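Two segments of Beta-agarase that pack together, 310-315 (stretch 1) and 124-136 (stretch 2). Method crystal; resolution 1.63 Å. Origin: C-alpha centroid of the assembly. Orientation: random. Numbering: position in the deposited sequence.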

# COMPACT_ATOMS: atom_id res chain seq x y z
N ASP A 310 2.90 -8.34 -17.33
CA ASP A 310 3.55 -8.36 -16.03
C ASP A 310 3.74 -6.96 -15.42
O ASP A 310 4.02 -6.92 -14.20
CB ASP A 310 4.89 -9.08 -16.11
CG ASP A 310 4.80 -10.60 -16.23
OD1 ASP A 310 3.77 -11.18 -15.82
OD2 ASP A 310 5.76 -11.20 -16.73
N HIS A 311 3.65 -5.89 -16.21
CA HIS A 311 3.90 -4.56 -15.70
C HIS A 311 2.59 -3.92 -15.28
O HIS A 311 2.31 -2.77 -15.57
CB HIS A 311 4.69 -3.76 -16.76
CG HIS A 311 6.11 -4.20 -16.78
ND1 HIS A 311 6.52 -5.42 -17.29
CD2 HIS A 311 7.22 -3.56 -16.35
CE1 HIS A 311 7.82 -5.54 -17.06
NE2 HIS A 311 8.29 -4.39 -16.53
N ILE A 312 1.74 -4.67 -14.60
CA ILE A 312 0.43 -4.25 -14.16
C ILE A 312 0.24 -4.78 -12.74
O ILE A 312 0.37 -6.01 -12.51
CB ILE A 312 -0.70 -4.82 -15.05
CG1 ILE A 312 -0.45 -4.52 -16.54
CG2 ILE A 312 -2.07 -4.33 -14.56
CD1 ILE A 312 -1.52 -5.08 -17.44
N MET A 313 -0.17 -3.91 -11.89
CA MET A 313 -0.61 -4.27 -10.53
C MET A 313 -2.13 -4.48 -10.60
O MET A 313 -2.85 -3.58 -11.03
CB MET A 313 -0.31 -3.19 -9.52
CG MET A 313 -0.72 -3.55 -8.09
SD MET A 313 -0.44 -2.11 -6.98
CE MET A 313 -1.08 -2.78 -5.46
N LYS A 314 -2.62 -5.65 -10.20
CA LYS A 314 -4.03 -6.00 -10.38
C LYS A 314 -4.70 -6.04 -9.00
O LYS A 314 -4.07 -6.52 -8.02
CB LYS A 314 -4.20 -7.35 -11.07
CG LYS A 314 -3.62 -7.37 -12.45
CD LYS A 314 -3.71 -8.72 -13.15
CE LYS A 314 -3.06 -8.65 -14.51
NZ LYS A 314 -2.99 -9.99 -15.12
N VAL A 315 -5.93 -5.56 -8.92
CA VAL A 315 -6.64 -5.58 -7.66
C VAL A 315 -7.94 -6.36 -7.90
O VAL A 315 -8.85 -5.86 -8.56
CB VAL A 315 -6.93 -4.17 -7.11
CG1 VAL A 315 -7.59 -4.24 -5.73
CG2 VAL A 315 -5.66 -3.30 -7.06
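Stretch 2, residues 124-136: VKIADAVFANNVW

Stretch 2 meets stretch 1 through strand 124-125, the following loop and strand 132-136: strand 124-125 pairs antiparallel with 314-315, the end of strand 312-315, while the chain then loops back so that strand 132-136 runs in nearly the same direction as 312-315, 25° from parallel (signed crossing angle -25°), the axes approaching to 8.9 Å. The contact buries 641 Å² in all.

At Asp310, the carbonyl O lies 3.0 Å from Asp128 N and 3.4 Å from Ala127 CB. The two carboxylates are close, OD2 of Asp310 to OD2 of Asp128 4.2 Å, and one water donates to both Asp310 OD1 and Asp128 OD2. The His311 ring carries Ala129 CB over one face, 3.5 Å from the ring centroid and 18° off its normal, a CH-pi geometry; a second water links His311 NE2 to Val130 N. Ile312 CB points away, but its O receives a water that also binds Lys125 NZ. Extended, all-t Met313 reaches between the two strands of stretch 2: CG is 3.4 Å from Asn133 OD1, and CE is 4.0 Å from Val135 CG2 and 4.2 Å from Val124 CG1. Lys314 fixes the register through two near-linear hydrogen bonds, Lys125 N to Lys314 O (2.8 Å, 163°) and Lys314 N to Lys125 O (3.1 Å, 175°). Val315 follows as the non-hydrogen-bonded pair with Val124, CG2 to CG1 4.2 Å.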

# COMPACT_ATOMS: atom_id res chain seq x y z
N VAL A 124 -4.56 -8.49 -4.06
CA VAL A 124 -3.81 -7.86 -5.13
C VAL A 124 -2.93 -8.92 -5.79
O VAL A 124 -2.47 -9.83 -5.12
CB VAL A 124 -2.95 -6.71 -4.59
CG1 VAL A 124 -3.83 -5.59 -4.03
CG2 VAL A 124 -1.94 -7.16 -3.59
N LYS A 125 -2.62 -8.67 -7.06
CA LYS A 125 -1.55 -9.40 -7.70
C LYS A 125 -0.44 -8.39 -8.04
O LYS A 125 -0.60 -7.58 -8.95
CB LYS A 125 -2.04 -10.09 -8.97
CG LYS A 125 -1.29 -11.34 -9.37
CD LYS A 125 0.05 -11.11 -9.85
CE LYS A 125 0.15 -10.31 -11.12
NZ LYS A 125 1.60 -10.16 -11.45
N ILE A 126 0.55 -8.41 -7.19
CA ILE A 126 1.72 -7.50 -7.34
C ILE A 126 2.35 -7.73 -8.73
O ILE A 126 2.48 -8.87 -9.17
CB ILE A 126 2.64 -7.72 -6.16
CG1 ILE A 126 2.00 -7.03 -4.93
CG2 ILE A 126 4.05 -7.15 -6.46
CD1 ILE A 126 2.53 -7.39 -3.61
N ALA A 127 2.69 -6.65 -9.41
CA ALA A 127 3.32 -6.72 -10.73
C ALA A 127 4.64 -7.49 -10.66
O ALA A 127 5.44 -7.27 -9.76
CB ALA A 127 3.56 -5.36 -11.26
N ASP A 128 4.82 -8.35 -11.69
CA ASP A 128 6.09 -9.04 -11.81
C ASP A 128 7.03 -8.16 -12.62
O ASP A 128 7.35 -8.45 -13.73
CB ASP A 128 5.89 -10.41 -12.43
CG ASP A 128 7.14 -11.26 -12.35
OD1 ASP A 128 8.13 -10.81 -11.72
OD2 ASP A 128 7.03 -12.40 -12.89
N ALA A 129 7.40 -7.07 -11.98
CA ALA A 129 8.13 -5.95 -12.62
C ALA A 129 8.85 -5.18 -11.54
O ALA A 129 8.53 -5.25 -10.36
CB ALA A 129 7.16 -5.07 -13.37
N VAL A 130 9.86 -4.42 -11.92
CA VAL A 130 10.70 -3.71 -10.95
C VAL A 130 10.13 -2.31 -10.69
O VAL A 130 10.59 -1.31 -11.31
CB VAL A 130 12.17 -3.67 -11.38
CG1 VAL A 130 13.04 -3.10 -10.27
CG2 VAL A 130 12.61 -5.10 -11.62
N PHE A 131 9.11 -2.23 -9.80
CA PHE A 131 8.58 -0.95 -9.37
C PHE A 131 7.78 -1.17 -8.09
O PHE A 131 7.42 -2.32 -7.78
CB PHE A 131 7.76 -0.26 -10.47
CG PHE A 131 6.59 -0.95 -11.12
CD1 PHE A 131 5.44 -1.27 -10.41
CD2 PHE A 131 6.66 -1.32 -12.46
CE1 PHE A 131 4.38 -1.92 -11.03
CE2 PHE A 131 5.58 -1.92 -13.09
CZ PHE A 131 4.46 -2.24 -12.37
N ALA A 132 7.43 -0.08 -7.43
CA ALA A 132 6.68 -0.12 -6.17
C ALA A 132 5.21 -0.37 -6.43
O ALA A 132 4.64 0.18 -7.37
CB ALA A 132 6.84 1.14 -5.39
N ASN A 133 4.64 -1.28 -5.61
CA ASN A 133 3.24 -1.64 -5.63
C ASN A 133 2.73 -1.32 -4.21
O ASN A 133 3.12 -1.97 -3.26
CB ASN A 133 3.06 -3.12 -5.94
CG ASN A 133 3.50 -3.56 -7.31
OD1 ASN A 133 2.61 -4.05 -8.04
ND2 ASN A 133 4.83 -3.52 -7.61
N ASN A 134 1.86 -0.30 -4.08
CA ASN A 134 1.57 0.28 -2.78
C ASN A 134 0.04 0.26 -2.48
O ASN A 134 -0.75 0.52 -3.35
CB ASN A 134 1.98 1.74 -2.73
CG ASN A 134 3.47 1.96 -2.87
OD1 ASN A 134 4.30 1.17 -2.41
ND2 ASN A 134 3.78 3.09 -3.51
N VAL A 135 -0.28 -0.04 -1.25
CA VAL A 135 -1.62 0.05 -0.69
C VAL A 135 -1.47 0.80 0.65
O VAL A 135 -0.78 0.34 1.55
CB VAL A 135 -2.28 -1.32 -0.46
CG1 VAL A 135 -3.72 -1.12 0.00
CG2 VAL A 135 -2.25 -2.19 -1.68
N TRP A 136 -2.08 1.98 0.76
CA TRP A 136 -1.82 2.79 1.92
C TRP A 136 -2.98 3.76 2.14
O TRP A 136 -3.84 3.85 1.32
CB TRP A 136 -0.48 3.50 1.85
CG TRP A 136 -0.26 4.36 0.65
CD1 TRP A 136 -0.12 3.96 -0.66
CD2 TRP A 136 -0.12 5.78 0.64
NE1 TRP A 136 0.12 5.04 -1.48
CE2 TRP A 136 0.11 6.16 -0.69
CE3 TRP A 136 -0.20 6.73 1.67
CZ2 TRP A 136 0.36 7.48 -1.03
CZ3 TRP A 136 0.03 8.04 1.32
CH2 TRP A 136 0.23 8.40 -0.02
O HOH W 1 0.77 -8.34 -13.76
O HOH W 2 4.74 -13.26 -14.20
O HOH W 3 10.49 -4.55 -14.78